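Local coordinates for protein protease (Helicobacter pylori, PDB 5EUF) that probably acts as a zinc-dependent M16-family protease that cleaves the cytoplasmic domain of human junctional adhesion molecule A, weakening gastric epithelial barrier function and cell-cell adhesion, at residues 53-61 with 123-133. Numbering follows the deposited sequence.
With ZN (zinc ion), chain G.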
ATOM      1  N   HIS B  53     -11.152  12.594   4.498  1.00 26.59           N
ATOM      2  CA  HIS B  53     -11.342  13.790   3.687  1.00 13.64           C
ATOM      3  C   HIS B  53     -12.790  13.950   3.228  1.00 21.26           C
ATOM      4  O   HIS B  53     -13.302  15.065   3.162  1.00 26.78           O
ATOM      5  CB  HIS B  53     -10.410  13.753   2.476  1.00 26.35           C
ATOM      6  CG  HIS B  53     -10.568  14.917   1.548  1.00 25.99           C
ATOM      7  ND1 HIS B  53     -11.321  14.853   0.396  1.00 28.74           N
ATOM      8  CD2 HIS B  53     -10.058  16.171   1.594  1.00 35.87           C
ATOM      9  CE1 HIS B  53     -11.275  16.019  -0.225  1.00 36.78           C
ATOM     10  NE2 HIS B  53     -10.517  16.836   0.482  1.00 55.47           N
HETATM   11  N   MSE B  54     -13.444  12.837   2.905  1.00 19.46           N
HETATM   12  CA  MSE B  54     -14.850  12.866   2.498  1.00 21.58           C
HETATM   13  C   MSE B  54     -15.724  13.429   3.617  1.00 33.96           C
HETATM   14  O   MSE B  54     -16.638  14.216   3.365  1.00 30.51           O
HETATM   15  CB  MSE B  54     -15.328  11.465   2.101  1.00 15.99           C
HETATM   16  CG  MSE B  54     -16.835  11.340   1.851  1.00 16.99           C
HETATM   17 SE   MSE B  54     -17.485  12.203   0.217  0.54 35.30          SE
HETATM   18  CE  MSE B  54     -19.337  11.605   0.275  1.00 65.93           C
ATOM     19  N   LEU B  55     -15.423  13.034   4.852  1.00 29.69           N
ATOM     20  CA  LEU B  55     -16.154  13.508   6.024  1.00 30.29           C
ATOM     21  C   LEU B  55     -16.104  15.026   6.179  1.00 34.45           C
ATOM     22  O   LEU B  55     -17.012  15.626   6.750  1.00 46.77           O
ATOM     23  CB  LEU B  55     -15.611  12.850   7.291  1.00 25.63           C
ATOM     24  CG  LEU B  55     -16.059  11.414   7.539  1.00 29.26           C
ATOM     25  CD1 LEU B  55     -15.480  10.897   8.845  1.00 14.12           C
ATOM     26  CD2 LEU B  55     -17.575  11.339   7.552  1.00 23.33           C
ATOM     27  N   GLU B  56     -15.036  15.641   5.680  1.00 31.91           N
ATOM     28  CA  GLU B  56     -14.928  17.094   5.686  1.00 36.47           C
ATOM     29  C   GLU B  56     -16.068  17.708   4.879  1.00 50.50           C
ATOM     30  O   GLU B  56     -16.689  18.683   5.306  1.00 51.41           O
ATOM     31  CB  GLU B  56     -13.574  17.544   5.126  1.00 31.38           C
ATOM     32  CG  GLU B  56     -13.460  19.047   4.914  1.00 43.05           C
ATOM     33  CD  GLU B  56     -12.177  19.447   4.210  1.00 51.22           C
ATOM     34  OE1 GLU B  56     -11.214  18.652   4.226  1.00 58.41           O
ATOM     35  OE2 GLU B  56     -12.136  20.556   3.634  1.00 51.04           O
ATOM     36  N   HIS B  57     -16.346  17.121   3.717  1.00 55.40           N
ATOM     37  CA  HIS B  57     -17.430  17.591   2.859  1.00 54.10           C
ATOM     38  C   HIS B  57     -18.794  17.323   3.488  1.00 48.73           C
ATOM     39  O   HIS B  57     -19.688  18.168   3.439  1.00 53.47           O
ATOM     40  CB  HIS B  57     -17.356  16.929   1.479  1.00 44.28           C
ATOM     41  CG  HIS B  57     -16.257  17.455   0.607  1.00 42.62           C
ATOM     42  ND1 HIS B  57     -14.953  17.573   1.040  1.00 42.64           N
ATOM     43  CD2 HIS B  57     -16.266  17.883  -0.678  1.00 42.64           C
ATOM     44  CE1 HIS B  57     -14.208  18.056   0.061  1.00 45.08           C
ATOM     45  NE2 HIS B  57     -14.981  18.252  -0.992  1.00 47.73           N
ATOM     46  N   LEU B  58     -18.944  16.144   4.085  1.00 37.98           N
ATOM     47  CA  LEU B  58     -20.226  15.720   4.637  1.00 39.60           C
ATOM     48  C   LEU B  58     -20.553  16.403   5.961  1.00 30.10           C
ATOM     49  O   LEU B  58     -21.708  16.423   6.390  1.00 27.53           O
ATOM     50  CB  LEU B  58     -20.248  14.200   4.820  1.00 35.66           C
ATOM     51  CG  LEU B  58     -20.177  13.375   3.534  1.00 31.79           C
ATOM     52  CD1 LEU B  58     -20.285  11.890   3.837  1.00 35.79           C
ATOM     53  CD2 LEU B  58     -21.265  13.807   2.565  1.00 35.80           C
ATOM     54  N   ASN B  59     -19.537  16.971   6.603  1.00 36.27           N
ATOM     55  CA  ASN B  59     -19.717  17.616   7.901  1.00 39.86           C
ATOM     56  C   ASN B  59     -20.596  18.866   7.813  1.00 35.12           C
ATOM     57  O   ASN B  59     -21.123  19.340   8.819  1.00 32.99           O
ATOM     58  CB  ASN B  59     -18.356  17.971   8.505  1.00 38.84           C
ATOM     59  CG  ASN B  59     -18.396  18.060  10.020  1.00 64.68           C
ATOM     60  OD1 ASN B  59     -18.498  17.043  10.709  1.00 79.58           O
ATOM     61  ND2 ASN B  59     -18.306  19.278  10.547  1.00 65.47           N
ATOM     62  N   PHE B  60     -20.759  19.389   6.603  1.00 37.72           N
ATOM     63  CA  PHE B  60     -21.576  20.578   6.392  1.00 36.98           C
ATOM     64  C   PHE B  60     -22.911  20.226   5.745  1.00 38.95           C
ATOM     65  O   PHE B  60     -23.563  21.072   5.131  1.00 38.07           O
ATOM     66  CB  PHE B  60     -20.816  21.596   5.541  1.00 21.89           C
ATOM     67  CG  PHE B  60     -19.529  22.046   6.163  1.00 33.54           C
ATOM     68  CD1 PHE B  60     -19.524  23.035   7.133  1.00 45.83           C
ATOM     69  CD2 PHE B  60     -18.327  21.470   5.793  1.00 40.31           C
ATOM     70  CE1 PHE B  60     -18.341  23.448   7.717  1.00 48.54           C
ATOM     71  CE2 PHE B  60     -17.140  21.879   6.372  1.00 51.73           C
ATOM     72  CZ  PHE B  60     -17.148  22.870   7.337  1.00 50.77           C
ATOM     73  N   LYS B  61     -23.309  18.967   5.889  1.00 33.36           N
ATOM     74  CA  LYS B  61     -24.608  18.519   5.412  1.00 31.65           C
ATOM     75  C   LYS B  61     -25.615  18.552   6.556  1.00 32.06           C
ATOM     76  O   LYS B  61     -25.359  19.160   7.596  1.00 30.95           O
ATOM     77  CB  LYS B  61     -24.510  17.116   4.814  1.00 34.28           C
ATOM     78  CG  LYS B  61     -23.569  17.022   3.621  1.00 29.76           C
ATOM     79  CD  LYS B  61     -24.040  17.896   2.465  1.00 40.17           C
ATOM     80  CE  LYS B  61     -23.104  17.787   1.269  1.00 43.86           C
ATOM     81  NZ  LYS B  61     -23.543  18.638   0.125  1.00 47.99           N
ATOM     82  N   PHE B 123     -24.732  11.411   0.585  1.00 43.27           N
ATOM     83  CA  PHE B 123     -23.474  10.715   0.361  1.00 39.27           C
ATOM     84  C   PHE B 123     -23.227  10.441  -1.120  1.00 41.70           C
ATOM     85  O   PHE B 123     -22.114  10.621  -1.613  1.00 41.62           O
ATOM     86  CB  PHE B 123     -23.452   9.403   1.146  1.00 39.35           C
ATOM     87  CG  PHE B 123     -22.526   8.375   0.575  1.00 33.31           C
ATOM     88  CD1 PHE B 123     -21.154   8.513   0.700  1.00 21.40           C
ATOM     89  CD2 PHE B 123     -23.025   7.269  -0.090  1.00 34.88           C
ATOM     90  CE1 PHE B 123     -20.301   7.567   0.171  1.00 52.08           C
ATOM     91  CE2 PHE B 123     -22.177   6.320  -0.619  1.00 47.03           C
ATOM     92  CZ  PHE B 123     -20.812   6.468  -0.487  1.00 52.62           C
ATOM     93  N   LEU B 124     -24.266  10.001  -1.824  1.00 41.30           N
ATOM     94  CA  LEU B 124     -24.136   9.653  -3.238  1.00 43.83           C
ATOM     95  C   LEU B 124     -23.739  10.835  -4.133  1.00 48.22           C
ATOM     96  O   LEU B 124     -22.810  10.707  -4.932  1.00 47.54           O
ATOM     97  CB  LEU B 124     -25.433   9.019  -3.752  1.00 42.72           C
ATOM     98  CG  LEU B 124     -25.761   7.628  -3.205  1.00 34.63           C
ATOM     99  CD1 LEU B 124     -26.968   7.040  -3.917  1.00 34.42           C
ATOM    100  CD2 LEU B 124     -24.558   6.707  -3.330  1.00 39.87           C
ATOM    101  N   PRO B 125     -24.429  11.989  -4.016  1.00 53.56           N
ATOM    102  CA  PRO B 125     -24.005  13.080  -4.899  1.00 57.87           C
ATOM    103  C   PRO B 125     -22.655  13.672  -4.507  1.00 60.80           C
ATOM    104  O   PRO B 125     -21.899  14.097  -5.382  1.00 70.00           O
ATOM    105  CB  PRO B 125     -25.118  14.117  -4.729  1.00 52.22           C
ATOM    106  CG  PRO B 125     -25.644  13.872  -3.367  1.00 47.11           C
ATOM    107  CD  PRO B 125     -25.583  12.383  -3.186  1.00 51.24           C
ATOM    108  N   GLU B 126     -22.356  13.694  -3.212  1.00 48.53           N
ATOM    109  CA  GLU B 126     -21.130  14.318  -2.732  1.00 39.23           C
ATOM    110  C   GLU B 126     -19.899  13.513  -3.138  1.00 45.52           C
ATOM    111  O   GLU B 126     -18.822  14.074  -3.332  1.00 44.91           O
ATOM    112  CB  GLU B 126     -21.173  14.491  -1.212  1.00 23.14           C
ATOM    113  CG  GLU B 126     -20.099  15.422  -0.658  1.00 30.51           C
ATOM    114  CD  GLU B 126     -20.252  16.860  -1.136  1.00 47.79           C
ATOM    115  OE1 GLU B 126     -21.384  17.269  -1.480  1.00 48.48           O
ATOM    116  OE2 GLU B 126     -19.236  17.585  -1.164  1.00 55.04           O
ATOM    117  N   ARG B 127     -20.064  12.200  -3.269  1.00 47.35           N
ATOM    118  CA  ARG B 127     -18.961  11.340  -3.680  1.00 38.47           C
ATOM    119  C   ARG B 127     -18.516  11.668  -5.100  1.00 54.91           C
ATOM    120  O   ARG B 127     -17.326  11.625  -5.415  1.00 51.27           O
ATOM    121  CB  ARG B 127     -19.350   9.867  -3.585  1.00 29.74           C
ATOM    122  CG  ARG B 127     -18.247   8.926  -4.041  1.00 33.95           C
ATOM    123  CD  ARG B 127     -18.618   7.475  -3.820  1.00 42.44           C
ATOM    124  NE  ARG B 127     -19.735   7.054  -4.657  1.00 34.18           N
ATOM    125  CZ  ARG B 127     -20.257   5.834  -4.632  1.00 48.90           C
ATOM    126  NH1 ARG B 127     -19.759   4.920  -3.811  1.00 49.85           N
ATOM    127  NH2 ARG B 127     -21.275   5.528  -5.425  1.00 67.08           N
ATOM    128  N   GLN B 128     -19.479  11.995  -5.955  1.00 60.98           N
ATOM    129  CA  GLN B 128     -19.172  12.391  -7.322  1.00 55.00           C
ATOM    130  C   GLN B 128     -18.364  13.680  -7.335  1.00 42.64           C
ATOM    131  O   GLN B 128     -17.511  13.876  -8.198  1.00 49.03           O
ATOM    132  CB  GLN B 128     -20.451  12.555  -8.140  1.00 66.68           C
ATOM    133  CG  GLN B 128     -21.034  11.243  -8.620  1.00 73.77           C
ATOM    134  CD  GLN B 128     -20.055  10.457  -9.467  1.00 73.90           C
ATOM    135  OE1 GLN B 128     -19.302  11.029 -10.259  1.00 81.28           O
ATOM    136  NE2 GLN B 128     -20.050   9.140  -9.299  1.00 70.65           N
ATOM    137  N   VAL B 129     -18.633  14.550  -6.367  1.00 32.35           N
ATOM    138  CA  VAL B 129     -17.902  15.804  -6.239  1.00 43.09           C
ATOM    139  C   VAL B 129     -16.446  15.536  -5.878  1.00 48.99           C
ATOM    140  O   VAL B 129     -15.532  16.059  -6.517  1.00 54.12           O
ATOM    141  CB  VAL B 129     -18.530  16.728  -5.174  1.00 44.01           C
ATOM    142  CG1 VAL B 129     -17.700  17.992  -5.006  1.00 23.59           C
ATOM    143  CG2 VAL B 129     -19.965  17.069  -5.544  1.00 37.79           C
ATOM    144  N   VAL B 130     -16.230  14.709  -4.859  1.00 45.15           N
ATOM    145  CA  VAL B 130     -14.877  14.396  -4.419  1.00 41.36           C
ATOM    146  C   VAL B 130     -14.191  13.497  -5.447  1.00 44.29           C
ATOM    147  O   VAL B 130     -12.967  13.384  -5.466  1.00 56.38           O
ATOM    148  CB  VAL B 130     -14.871  13.727  -3.024  1.00 49.88           C
ATOM    149  CG1 VAL B 130     -15.331  12.289  -3.112  1.00 54.50           C
ATOM    150  CG2 VAL B 130     -13.485  13.804  -2.402  1.00 68.94           C
ATOM    151  N   ALA B 131     -14.984  12.871  -6.311  1.00 39.78           N
ATOM    152  CA  ALA B 131     -14.433  12.133  -7.439  1.00 36.61           C
ATOM    153  C   ALA B 131     -13.873  13.115  -8.462  1.00 51.61           C
ATOM    154  O   ALA B 131     -12.832  12.861  -9.070  1.00 54.83           O
ATOM    155  CB  ALA B 131     -15.487  11.241  -8.070  1.00 38.71           C
ATOM    156  N   GLU B 132     -14.568  14.236  -8.646  1.00 52.92           N
ATOM    157  CA  GLU B 132     -14.084  15.303  -9.517  1.00 54.79           C
ATOM    158  C   GLU B 132     -12.826  15.925  -8.924  1.00 56.61           C
ATOM    159  O   GLU B 132     -11.861  16.198  -9.637  1.00 54.61           O
ATOM    160  CB  GLU B 132     -15.150  16.383  -9.722  1.00 59.40           C
ATOM    161  CG  GLU B 132     -16.461  15.885 -10.304  1.00 66.99           C
ATOM    162  CD  GLU B 132     -16.286  15.190 -11.636  1.00 70.46           C
ATOM    163  OE1 GLU B 132     -15.812  15.840 -12.592  1.00 69.50           O
ATOM    164  OE2 GLU B 132     -16.624  13.990 -11.724  1.00 69.58           O
ATOM    165  N   GLU B 133     -12.851  16.140  -7.610  1.00 61.73           N
ATOM    166  CA  GLU B 133     -11.728  16.739  -6.895  1.00 63.71           C
ATOM    167  C   GLU B 133     -10.476  15.881  -7.041  1.00 64.76           C
ATOM    168  O   GLU B 133      -9.355  16.389  -7.025  1.00 67.82           O
ATOM    169  CB  GLU B 133     -12.075  16.933  -5.415  1.00 66.69           C
ATOM    170  CG  GLU B 133     -11.023  17.689  -4.607  1.00 72.28           C
ATOM    171  CD  GLU B 133     -11.437  17.912  -3.159  1.00 73.35           C
ATOM    172  OE1 GLU B 133     -12.647  17.812  -2.858  1.00 71.05           O
ATOM    173  OE2 GLU B 133     -10.550  18.187  -2.321  1.00 58.53           O
TER
HETATM  174 ZN    ZN G 502     -11.203  18.951  -0.438  0.87 91.95          ZN
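His53 and Glu133 meet at a zinc ion, which joins helix 51-58 to helix 120-139. The metal is bound by His53 NE2 at 2.4 Å and by Glu133 OE2 at 2.1 Å, and the two side chains reach it from opposite directions. Glu133 gets there because its CG is anti to the backbone N (chi1 -174°) and the chain beyond stays extended. His57, probably the third protein ligand of the His-X-X-Glu-His motif, is not engaged as modelled: the zinc lies near its ring plane beyond the edge, but NE2 remains 3.9 Å from the metal.

Apolar packing is carried by Met54, where the axes of segments 53-58 and 123-133 come within 10.4 Å of each other. This selenomethionine is a knob in the hole formed by Phe123, Glu126, Arg127 and Val130. The bend at chi2 (71°) carries SE and CE toward helix 120-139, where the side chain crosses Phe123 at about a right angle and CE lies 3.6 Å from Phe123 CD1. SE lies 4.0 Å from Val130 CG1, while Val130 CG2 meets the edge of the His53 ring in its plane. Leu58 CD2 packs alongside the aliphatic part of Glu126, 3.8 Å from its CG. Ile179 of helix 176-186 touches both Met54 and Phe123.

Polar contact returns at Glu126. Lys61 NZ donates to Glu126 OE1 at 3.0 Å in a salt bridge, meeting the carboxylate from above, 50° out of its plane. OE2 instead lies at the CD2 edge of His57.

Beside the metal, Glu56, the likely proton acceptor, is hydrogen-bonded through OE1 to Thr86 OG1. The chemistry is that of an inverted zinc motif completed by a glutamate far along the sequence: zinc binding here depends on the two helices packing together, because each supplies a ligand.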